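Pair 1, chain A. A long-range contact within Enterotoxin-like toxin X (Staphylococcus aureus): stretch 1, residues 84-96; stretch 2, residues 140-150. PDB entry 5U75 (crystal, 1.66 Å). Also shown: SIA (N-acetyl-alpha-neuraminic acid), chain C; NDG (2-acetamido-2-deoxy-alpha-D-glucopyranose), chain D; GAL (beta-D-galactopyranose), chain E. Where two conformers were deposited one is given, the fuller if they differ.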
# COMPACT_ATOMS: atom_id res chain seq x y z
N THR A 84 9.13 2.44 5.98
CA THR A 84 10.52 2.84 6.15
C THR A 84 11.36 1.91 5.28
O THR A 84 11.38 0.70 5.52
CB THR A 84 10.95 2.77 7.63
OG1 THR A 84 10.09 3.61 8.42
CG2 THR A 84 12.39 3.26 7.79
N LEU A 85 12.05 2.48 4.29
CA LEU A 85 12.74 1.71 3.26
C LEU A 85 14.18 2.16 3.08
O LEU A 85 14.51 3.32 3.34
CB LEU A 85 12.05 1.86 1.91
CG LEU A 85 10.54 1.61 1.81
CD1 LEU A 85 10.09 1.93 0.40
CD2 LEU A 85 10.21 0.18 2.17
N ASN A 86 15.02 1.27 2.59
CA ASN A 86 16.35 1.67 2.13
C ASN A 86 16.27 2.51 0.86
O ASN A 86 15.37 2.30 0.03
CB ASN A 86 17.24 0.44 1.92
CG ASN A 86 17.56 -0.26 3.23
OD1 ASN A 86 17.47 0.34 4.30
ND2 ASN A 86 17.93 -1.52 3.15
N LYS A 87 17.18 3.49 0.76
CA LYS A 87 17.40 4.25 -0.47
C LYS A 87 18.00 3.34 -1.53
O LYS A 87 19.15 2.89 -1.41
CB LYS A 87 18.33 5.45 -0.24
CG LYS A 87 17.68 6.61 0.47
CD LYS A 87 18.69 7.71 0.75
CE LYS A 87 18.11 8.77 1.68
NZ LYS A 87 19.12 9.87 1.86
N GLU A 88 17.22 3.03 -2.56
CA GLU A 88 17.69 2.18 -3.64
C GLU A 88 16.65 2.16 -4.73
O GLU A 88 15.52 2.59 -4.51
CB GLU A 88 17.92 0.72 -3.19
CG GLU A 88 16.71 0.03 -2.64
CD GLU A 88 17.00 -1.35 -2.06
OE1 GLU A 88 18.10 -1.91 -2.28
OE2 GLU A 88 16.13 -1.88 -1.39
N VAL A 89 17.04 1.61 -5.88
CA VAL A 89 16.09 1.40 -6.98
C VAL A 89 15.42 0.05 -6.74
O VAL A 89 16.10 -0.97 -6.59
CB VAL A 89 16.77 1.50 -8.36
CG1 VAL A 89 15.78 1.26 -9.48
CG2 VAL A 89 17.41 2.87 -8.51
N VAL A 90 14.09 0.08 -6.66
CA VAL A 90 13.25 -1.09 -6.45
C VAL A 90 12.26 -1.18 -7.62
O VAL A 90 12.19 -0.28 -8.46
CB VAL A 90 12.49 -1.06 -5.09
CG1 VAL A 90 13.46 -0.92 -3.92
CG2 VAL A 90 11.45 0.06 -5.04
N THR A 91 11.52 -2.29 -7.68
CA THR A 91 10.49 -2.44 -8.70
C THR A 91 9.15 -1.93 -8.17
O THR A 91 8.91 -1.89 -6.94
CB THR A 91 10.30 -3.89 -9.18
OG1 THR A 91 9.82 -4.71 -8.12
CG2 THR A 91 11.62 -4.47 -9.73
N LEU A 92 8.29 -1.56 -9.11
CA LEU A 92 6.90 -1.24 -8.77
C LEU A 92 6.18 -2.44 -8.14
O LEU A 92 5.34 -2.27 -7.26
CB LEU A 92 6.17 -0.69 -9.99
CG LEU A 92 4.71 -0.26 -9.78
CD1 LEU A 92 4.59 0.72 -8.61
CD2 LEU A 92 4.21 0.37 -11.07
N LYS A 93 6.52 -3.68 -8.53
CA LYS A 93 5.92 -4.83 -7.89
C LYS A 93 6.22 -4.80 -6.40
O LYS A 93 5.35 -5.03 -5.57
CB LYS A 93 6.40 -6.15 -8.51
CG LYS A 93 5.71 -7.36 -7.92
CD LYS A 93 6.20 -8.66 -8.57
CE LYS A 93 5.37 -9.84 -8.13
NZ LYS A 93 6.09 -11.12 -8.44
N GLU A 94 7.48 -4.51 -6.08
CA GLU A 94 7.92 -4.44 -4.70
C GLU A 94 7.24 -3.32 -3.91
O GLU A 94 6.75 -3.52 -2.81
CB GLU A 94 9.42 -4.25 -4.69
CG GLU A 94 10.07 -4.45 -3.35
CD GLU A 94 11.57 -4.47 -3.48
OE1 GLU A 94 12.13 -5.41 -4.07
OE2 GLU A 94 12.17 -3.51 -2.97
N LEU A 95 7.23 -2.12 -4.49
CA LEU A 95 6.65 -0.95 -3.81
C LEU A 95 5.14 -1.07 -3.66
O LEU A 95 4.58 -0.83 -2.57
CB LEU A 95 7.04 0.31 -4.59
CG LEU A 95 6.91 1.64 -3.88
CD1 LEU A 95 7.69 1.64 -2.56
CD2 LEU A 95 7.39 2.75 -4.82
N ASP A 96 4.47 -1.46 -4.74
CA ASP A 96 3.04 -1.84 -4.69
C ASP A 96 2.75 -2.83 -3.56
O ASP A 96 1.83 -2.66 -2.76
CB ASP A 96 2.59 -2.37 -6.06
CG ASP A 96 1.19 -2.94 -6.05
OD1 ASP A 96 0.20 -2.16 -5.92
OD2 ASP A 96 1.09 -4.17 -6.16
N ASN A 140 2.18 -6.33 -16.52
CA ASN A 140 3.09 -5.52 -17.35
C ASN A 140 3.75 -4.32 -16.64
O ASN A 140 4.63 -3.66 -17.21
CB ASN A 140 2.43 -5.10 -18.69
CG ASN A 140 1.36 -4.01 -18.55
OD1 ASN A 140 1.21 -3.38 -17.50
ND2 ASN A 140 0.61 -3.77 -19.64
N ARG A 141 3.32 -4.03 -15.41
CA ARG A 141 3.88 -2.94 -14.59
C ARG A 141 4.90 -3.41 -13.56
O ARG A 141 5.52 -2.58 -12.91
CB ARG A 141 2.75 -2.22 -13.84
CG ARG A 141 1.63 -1.76 -14.77
CD ARG A 141 0.48 -1.14 -13.99
NE ARG A 141 0.89 0.09 -13.30
CZ ARG A 141 0.16 0.70 -12.36
NH1 ARG A 141 -1.02 0.22 -11.99
NH2 ARG A 141 0.64 1.79 -11.77
N GLU A 142 5.05 -4.72 -13.40
CA GLU A 142 5.85 -5.27 -12.30
C GLU A 142 7.30 -4.83 -12.28
O GLU A 142 7.87 -4.68 -11.21
CB GLU A 142 5.80 -6.78 -12.31
CG GLU A 142 4.45 -7.31 -11.88
CD GLU A 142 4.34 -8.82 -11.94
OE1 GLU A 142 5.34 -9.49 -12.27
OE2 GLU A 142 3.25 -9.32 -11.65
N ASN A 143 7.89 -4.61 -13.45
CA ASN A 143 9.34 -4.35 -13.55
C ASN A 143 9.75 -2.89 -13.67
O ASN A 143 10.93 -2.58 -13.87
CB ASN A 143 9.91 -5.17 -14.71
CG ASN A 143 9.67 -6.66 -14.52
OD1 ASN A 143 9.86 -7.20 -13.43
ND2 ASN A 143 9.26 -7.34 -15.57
N VAL A 144 8.79 -1.97 -13.55
CA VAL A 144 9.06 -0.54 -13.63
C VAL A 144 9.97 -0.18 -12.45
O VAL A 144 9.71 -0.59 -11.33
CB VAL A 144 7.75 0.29 -13.58
CG1 VAL A 144 8.02 1.79 -13.42
CG2 VAL A 144 6.93 0.03 -14.84
N GLU A 145 11.02 0.57 -12.73
CA GLU A 145 12.07 0.84 -11.75
C GLU A 145 11.86 2.21 -11.11
O GLU A 145 11.68 3.22 -11.80
CB GLU A 145 13.45 0.74 -12.41
CG GLU A 145 13.81 -0.69 -12.80
CD GLU A 145 15.19 -0.85 -13.43
OE1 GLU A 145 15.95 0.13 -13.51
OE2 GLU A 145 15.52 -1.98 -13.84
N ILE A 146 11.88 2.22 -9.78
CA ILE A 146 11.60 3.41 -8.97
C ILE A 146 12.67 3.54 -7.88
O ILE A 146 12.88 2.61 -7.08
CB ILE A 146 10.21 3.28 -8.29
CG1 ILE A 146 9.10 3.23 -9.36
CG2 ILE A 146 9.97 4.44 -7.31
CD1 ILE A 146 7.74 2.83 -8.86
N ASN A 147 13.31 4.70 -7.83
CA ASN A 147 14.24 5.01 -6.75
C ASN A 147 13.39 5.44 -5.57
O ASN A 147 12.61 6.40 -5.67
CB ASN A 147 15.21 6.10 -7.18
CG ASN A 147 16.34 6.31 -6.18
OD1 ASN A 147 16.14 6.24 -4.96
ND2 ASN A 147 17.53 6.59 -6.69
N THR A 148 13.51 4.74 -4.45
CA THR A 148 12.69 5.06 -3.26
C THR A 148 12.93 6.49 -2.75
O THR A 148 12.08 7.06 -2.10
CB THR A 148 12.95 4.07 -2.09
OG1 THR A 148 14.33 4.11 -1.75
CG2 THR A 148 12.57 2.67 -2.47
N ASP A 149 14.11 7.05 -3.04
CA ASP A 149 14.41 8.43 -2.69
C ASP A 149 13.69 9.47 -3.59
O ASP A 149 13.76 10.68 -3.33
CB ASP A 149 15.92 8.64 -2.72
CG ASP A 149 16.35 9.98 -2.15
OD1 ASP A 149 15.94 10.29 -1.03
OD2 ASP A 149 17.06 10.73 -2.85
N ASP A 150 12.98 8.99 -4.62
CA ASP A 150 12.17 9.84 -5.48
C ASP A 150 10.75 10.01 -4.96
O ASP A 150 10.00 10.83 -5.49
CB ASP A 150 12.10 9.25 -6.90
CG ASP A 150 11.52 10.23 -7.93
OD1 ASP A 150 11.84 11.43 -7.85
OD2 ASP A 150 10.71 9.78 -8.79
C1 SIA C . -0.32 6.05 -13.56
C2 SIA C . 0.01 6.13 -15.06
C3 SIA C . 0.22 7.57 -15.53
C4 SIA C . 1.50 8.16 -14.96
C5 SIA C . 2.73 7.26 -15.19
C6 SIA C . 2.40 5.85 -14.73
C7 SIA C . 3.45 4.76 -14.97
C8 SIA C . 2.91 3.39 -14.60
C9 SIA C . 4.03 2.36 -14.48
C10 SIA C . 5.12 7.66 -14.94
C11 SIA C . 6.20 8.23 -14.09
N5 SIA C . 3.87 7.79 -14.47
O1A SIA C . -1.01 6.96 -13.05
O1B SIA C . 0.08 5.05 -12.90
O4 SIA C . 1.80 9.45 -15.51
O6 SIA C . 1.21 5.37 -15.34
O7 SIA C . 3.91 4.80 -16.34
O8 SIA C . 2.24 3.42 -13.33
O9 SIA C . 3.46 1.06 -14.51
O10 SIA C . 5.39 7.06 -15.99
C1 NDG D . -2.61 -2.28 -19.71
C2 NDG D . -3.69 -1.95 -18.69
C3 NDG D . -3.78 -0.43 -18.51
C4 NDG D . -2.41 0.04 -18.01
C5 NDG D . -1.31 -0.38 -19.00
C6 NDG D . 0.08 -0.05 -18.47
C7 NDG D . -5.70 -3.29 -18.25
C8 NDG D . -7.00 -3.80 -18.82
O5 NDG D . -1.36 -1.79 -19.22
O3 NDG D . -4.82 -0.11 -17.57
O4 NDG D . -2.39 1.46 -17.89
O6 NDG D . 0.25 -0.82 -17.26
O7 NDG D . -5.37 -3.57 -17.10
N2 NDG D . -4.97 -2.54 -19.07
O1 NDG D . -2.89 -1.64 -20.95
C1 GAL E . -1.98 1.96 -16.62
C2 GAL E . -1.63 3.43 -16.83
C3 GAL E . -1.33 4.11 -15.50
C4 GAL E . -2.51 3.89 -14.55
C5 GAL E . -2.82 2.41 -14.39
C6 GAL E . -4.02 2.22 -13.46
O2 GAL E . -0.52 3.56 -17.72
O3 GAL E . -1.09 5.51 -15.74
O4 GAL E . -3.63 4.61 -15.06
O5 GAL E . -3.05 1.81 -15.67
O6 GAL E . -4.33 0.84 -13.26
O HOH W 1 19.39 10.93 -0.86

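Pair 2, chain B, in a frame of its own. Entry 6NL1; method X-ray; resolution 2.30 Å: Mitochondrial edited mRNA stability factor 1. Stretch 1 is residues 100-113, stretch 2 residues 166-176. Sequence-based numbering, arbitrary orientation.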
# COMPACT_ATOMS: atom_id res chain seq x y z
N PHE B 100 -18.75 -8.23 21.46
CA PHE B 100 -19.79 -8.52 20.46
C PHE B 100 -19.18 -8.86 19.11
O PHE B 100 -18.14 -8.31 18.73
CB PHE B 100 -20.76 -7.34 20.32
CG PHE B 100 -21.53 -7.05 21.57
CD1 PHE B 100 -22.67 -7.77 21.88
CD2 PHE B 100 -21.08 -6.09 22.46
CE1 PHE B 100 -23.37 -7.51 23.05
CE2 PHE B 100 -21.77 -5.83 23.63
CZ PHE B 100 -22.92 -6.54 23.93
N VAL B 101 -19.84 -9.75 18.38
CA VAL B 101 -19.36 -10.17 17.07
C VAL B 101 -20.41 -9.98 16.00
O VAL B 101 -21.53 -10.44 16.13
CB VAL B 101 -18.96 -11.66 17.07
CG1 VAL B 101 -18.13 -11.97 15.83
CG2 VAL B 101 -18.19 -12.00 18.34
N TYR B 102 -20.04 -9.29 14.93
CA TYR B 102 -20.92 -9.15 13.78
C TYR B 102 -20.22 -9.61 12.51
O TYR B 102 -19.00 -9.59 12.40
CB TYR B 102 -21.36 -7.70 13.61
CG TYR B 102 -22.36 -7.22 14.64
CD1 TYR B 102 -21.96 -6.94 15.94
CD2 TYR B 102 -23.69 -7.02 14.30
CE1 TYR B 102 -22.87 -6.48 16.88
CE2 TYR B 102 -24.60 -6.56 15.22
CZ TYR B 102 -24.19 -6.29 16.51
OH TYR B 102 -25.10 -5.84 17.43
N LYS B 103 -21.03 -9.99 11.53
CA LYS B 103 -20.53 -10.51 10.27
C LYS B 103 -21.05 -9.66 9.11
O LYS B 103 -22.20 -9.21 9.11
CB LYS B 103 -21.01 -11.95 10.11
CG LYS B 103 -20.57 -12.63 8.86
CD LYS B 103 -21.14 -14.04 8.81
CE LYS B 103 -22.64 -14.01 8.58
NZ LYS B 103 -23.13 -15.31 8.05
N TRP B 104 -20.19 -9.46 8.12
CA TRP B 104 -20.58 -8.77 6.90
C TRP B 104 -20.18 -9.67 5.74
O TRP B 104 -19.00 -9.91 5.52
CB TRP B 104 -19.84 -7.44 6.79
CG TRP B 104 -20.10 -6.69 5.52
CD1 TRP B 104 -21.24 -6.72 4.76
CD2 TRP B 104 -19.20 -5.81 4.85
NE1 TRP B 104 -21.10 -5.90 3.67
CE2 TRP B 104 -19.86 -5.33 3.70
CE3 TRP B 104 -17.89 -5.38 5.11
CZ2 TRP B 104 -19.26 -4.43 2.81
CZ3 TRP B 104 -17.29 -4.48 4.22
CH2 TRP B 104 -17.98 -4.02 3.08
N GLN B 105 -21.18 -10.18 5.01
CA GLN B 105 -20.97 -11.08 3.87
C GLN B 105 -20.93 -10.27 2.58
O GLN B 105 -21.94 -9.71 2.17
CB GLN B 105 -22.08 -12.14 3.80
CG GLN B 105 -21.86 -13.20 2.70
CD GLN B 105 -20.47 -13.84 2.77
OE1 GLN B 105 -19.76 -13.95 1.76
NE2 GLN B 105 -20.08 -14.26 3.95
N THR B 106 -19.78 -10.22 1.94
CA THR B 106 -19.61 -9.26 0.85
C THR B 106 -18.67 -9.78 -0.25
O THR B 106 -18.44 -10.99 -0.37
CB THR B 106 -19.15 -7.88 1.42
OG1 THR B 106 -19.18 -6.88 0.39
CG2 THR B 106 -17.73 -7.97 2.03
N LYS B 107 -18.13 -8.86 -1.05
CA LYS B 107 -17.15 -9.19 -2.09
C LYS B 107 -15.86 -8.42 -1.87
O LYS B 107 -15.86 -7.36 -1.25
CB LYS B 107 -17.71 -8.80 -3.47
CG LYS B 107 -19.08 -9.37 -3.79
CD LYS B 107 -18.99 -10.83 -4.15
CE LYS B 107 -20.30 -11.32 -4.75
NZ LYS B 107 -20.22 -12.77 -5.11
N ALA B 108 -14.76 -8.93 -2.41
CA ALA B 108 -13.46 -8.28 -2.22
C ALA B 108 -13.45 -6.85 -2.74
O ALA B 108 -12.71 -6.00 -2.24
CB ALA B 108 -12.35 -9.11 -2.85
N ALA B 109 -14.28 -6.57 -3.74
CA ALA B 109 -14.37 -5.23 -4.30
C ALA B 109 -14.67 -4.22 -3.19
O ALA B 109 -14.14 -3.11 -3.20
CB ALA B 109 -15.44 -5.18 -5.39
N LEU B 110 -15.49 -4.61 -2.23
CA LEU B 110 -15.83 -3.72 -1.11
C LEU B 110 -14.95 -3.98 0.12
O LEU B 110 -14.49 -3.05 0.77
CB LEU B 110 -17.32 -3.85 -0.76
CG LEU B 110 -18.28 -3.54 -1.92
CD1 LEU B 110 -19.74 -3.59 -1.49
CD2 LEU B 110 -17.96 -2.19 -2.54
N ALA B 111 -14.71 -5.25 0.43
CA ALA B 111 -13.98 -5.61 1.65
C ALA B 111 -12.58 -5.01 1.67
O ALA B 111 -12.08 -4.63 2.73
CB ALA B 111 -13.92 -7.12 1.82
N ARG B 112 -11.94 -4.92 0.51
CA ARG B 112 -10.60 -4.37 0.48
C ARG B 112 -10.57 -2.90 0.93
O ARG B 112 -9.53 -2.40 1.33
CB ARG B 112 -9.97 -4.51 -0.90
CG ARG B 112 -10.47 -3.51 -1.91
CD ARG B 112 -9.65 -3.61 -3.17
NE ARG B 112 -9.71 -4.97 -3.69
CZ ARG B 112 -10.37 -5.31 -4.78
NH1 ARG B 112 -11.01 -4.38 -5.49
NH2 ARG B 112 -10.39 -6.58 -5.17
N LYS B 113 -11.72 -2.24 0.89
CA LYS B 113 -11.80 -0.82 1.25
C LYS B 113 -11.80 -0.57 2.76
O LYS B 113 -11.58 0.55 3.20
CB LYS B 113 -13.02 -0.16 0.61
CG LYS B 113 -12.97 -0.19 -0.93
CD LYS B 113 -14.21 0.46 -1.55
CE LYS B 113 -14.11 0.53 -3.07
NZ LYS B 113 -15.32 1.20 -3.63
N THR B 166 -12.65 -12.42 -11.63
CA THR B 166 -11.72 -11.38 -11.20
C THR B 166 -11.65 -11.30 -9.68
O THR B 166 -12.55 -11.77 -8.98
CB THR B 166 -12.14 -9.97 -11.71
OG1 THR B 166 -13.27 -9.52 -10.97
CG2 THR B 166 -12.48 -9.98 -13.21
N ALA B 167 -10.59 -10.67 -9.16
CA ALA B 167 -10.46 -10.42 -7.73
C ALA B 167 -11.71 -9.76 -7.15
O ALA B 167 -12.14 -10.08 -6.04
CB ALA B 167 -9.25 -9.56 -7.45
N ASP B 168 -12.28 -8.82 -7.89
CA ASP B 168 -13.48 -8.12 -7.43
C ASP B 168 -14.62 -9.06 -7.05
O ASP B 168 -15.41 -8.76 -6.16
CB ASP B 168 -13.96 -7.09 -8.46
CG ASP B 168 -13.15 -5.79 -8.40
OD1 ASP B 168 -12.36 -5.63 -7.45
OD2 ASP B 168 -13.32 -4.94 -9.30
N ASP B 169 -14.69 -10.21 -7.73
CA ASP B 169 -15.81 -11.13 -7.54
C ASP B 169 -15.65 -12.05 -6.33
O ASP B 169 -16.61 -12.71 -5.92
CB ASP B 169 -16.04 -11.98 -8.80
CG ASP B 169 -16.26 -11.13 -10.04
OD1 ASP B 169 -15.45 -11.23 -10.99
OD2 ASP B 169 -17.25 -10.35 -10.06
N VAL B 170 -14.45 -12.12 -5.79
CA VAL B 170 -14.19 -13.03 -4.67
C VAL B 170 -15.13 -12.76 -3.48
O VAL B 170 -15.24 -11.63 -3.00
CB VAL B 170 -12.71 -12.98 -4.24
CG1 VAL B 170 -12.48 -13.84 -3.00
CG2 VAL B 170 -11.83 -13.46 -5.42
N ASP B 171 -15.83 -13.80 -3.04
CA ASP B 171 -16.67 -13.71 -1.85
C ASP B 171 -15.81 -13.57 -0.59
O ASP B 171 -14.90 -14.37 -0.35
CB ASP B 171 -17.57 -14.93 -1.71
CG ASP B 171 -18.56 -15.03 -2.84
OD1 ASP B 171 -19.56 -14.28 -2.81
OD2 ASP B 171 -18.35 -15.86 -3.75
N ILE B 172 -16.12 -12.57 0.22
CA ILE B 172 -15.37 -12.30 1.44
C ILE B 172 -16.31 -12.18 2.63
O ILE B 172 -17.35 -11.51 2.55
CB ILE B 172 -14.53 -11.00 1.33
CG1 ILE B 172 -13.53 -11.10 0.16
CG2 ILE B 172 -13.79 -10.72 2.66
CD1 ILE B 172 -12.38 -12.12 0.38
N THR B 173 -15.97 -12.85 3.72
CA THR B 173 -16.72 -12.69 4.96
C THR B 173 -15.89 -11.83 5.90
O THR B 173 -14.73 -12.16 6.20
CB THR B 173 -17.01 -14.05 5.64
OG1 THR B 173 -17.64 -14.92 4.70
CG2 THR B 173 -17.92 -13.86 6.84
N VAL B 174 -16.47 -10.73 6.36
CA VAL B 174 -15.79 -9.81 7.26
C VAL B 174 -16.38 -9.94 8.66
O VAL B 174 -17.60 -9.90 8.82
CB VAL B 174 -15.94 -8.35 6.78
CG1 VAL B 174 -15.29 -7.38 7.76
CG2 VAL B 174 -15.37 -8.19 5.38
N TYR B 175 -15.53 -10.10 9.66
CA TYR B 175 -15.99 -10.15 11.04
C TYR B 175 -15.57 -8.90 11.80
O TYR B 175 -14.45 -8.40 11.63
CB TYR B 175 -15.43 -11.37 11.77
CG TYR B 175 -15.86 -12.69 11.19
CD1 TYR B 175 -16.92 -13.41 11.75
CD2 TYR B 175 -15.20 -13.23 10.10
CE1 TYR B 175 -17.30 -14.62 11.22
CE2 TYR B 175 -15.58 -14.44 9.57
CZ TYR B 175 -16.62 -15.13 10.12
OH TYR B 175 -16.98 -16.33 9.58
N LEU B 176 -16.47 -8.39 12.64
CA LEU B 176 -16.17 -7.25 13.49
C LEU B 176 -16.31 -7.66 14.95
O LEU B 176 -17.32 -8.25 15.34
CB LEU B 176 -17.13 -6.08 13.19
CG LEU B 176 -17.40 -5.61 11.75
CD1 LEU B 176 -18.30 -4.39 11.79
CD2 LEU B 176 -16.14 -5.28 11.01
O HOH W 2 -20.46 -12.94 -0.80
O HOH W 3 -19.07 -13.25 -7.28

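Pair 1 and pair 2 build the same motif: a strand runs straight into a helix, and an antiparallel partner strand, preceded by a short helical bend, lies beside both. Fourteen central residues superpose with an RMSD of 0.8 Å. The N-to-C directions of the strands differ by 140° in pair 1 and 152° in pair 2, with closest approaches of 4.4 and 4.5 Å.

The backbone rule comes first. V90(A) matches T106(B), and I146(A) matches I172(B); each forms a hydrogen-bonded pair with its partner. V90(A) N reaches I146(A) O at 2.8 Å, and I146(A) N returns to V90(A) O at 2.8 Å; in pair 2, T106(B) N to I172(B) O is 2.8 Å and I172(B) N to T106(B) O is 2.9 Å. The ladder then carries into the first turn of the helix, where the first two amides of the helix find their acceptors on the other stretch. L92(A) N binds V144(A) O at 2.8 Å, and its match A108(B) N binds V170(B) O at 2.8 Å. One residue on, K93(A) N reaches E142(A) O at 3.2 Å, whereas A109(B) N to D168(B) O, at 3.5 Å, is weak.

At the inward helix positions, size is traded against a nearly constant partner. L92(A) extends CD1 to within 3.8 Å of I146(A) CD1, and its CB lies 4.0 Å from V144(A) CB. A108(B) has only a methyl, yet its CB stands 3.8 Å from I172(B) CG1 and 4.1 Å from V170(B) CB. The isoleucines differ in chi2, t in I146(A) and m in I172(B); in pair 1 the CD1 tip meets the leucine, whereas in pair 2 CG1 is the atom nearest A108(B) CB. One turn later L95(A) CD2 approaches I146(A) CG2 at 4.0 Å, while A111(B) CB sits 3.7 Å from I172(B) CG2 and 4.0 Å from V174(B) CG2. Two leucines in pair 1 and two alanines in pair 2 pack against an isoleucine at the same position.

T148(A) and V174(B) coincide within 0.1 Å at CA, but use that place differently. The hydroxyl of T148(A) donates to the backbone, OG1 to N86(A) O at 2.7 Å, while its methyl CG2 packs 3.8 Å from V90(A) CG2. V174(B) is wholly apolar: its CG2 lies 4.1 Å from T106(B) CG2 and 3.8 Å from W104(B) CE3, a contact oblique to the indole ring.

The residue before the helix shows two strategies. T91(A) caps it, its OG1 accepting from E94(A) N at 3.1 Å. K107(B) instead sends its side chain across the strands to a salt bridge, NZ to D171(B) OD1 at 2.8 Å. Near the bend, the carboxylate carbon CD of E142(A) lies 3.9 Å from the methylene CD of K93(A), with the charges short of a salt bridge: K93(A) NZ is 4.2 Å from E142(A) OE1. The matching D168(B) is clasped by R112(B), NH1 to OD1 at 2.7 Å. The lesson is a fixed backbone ladder with negotiable side chains.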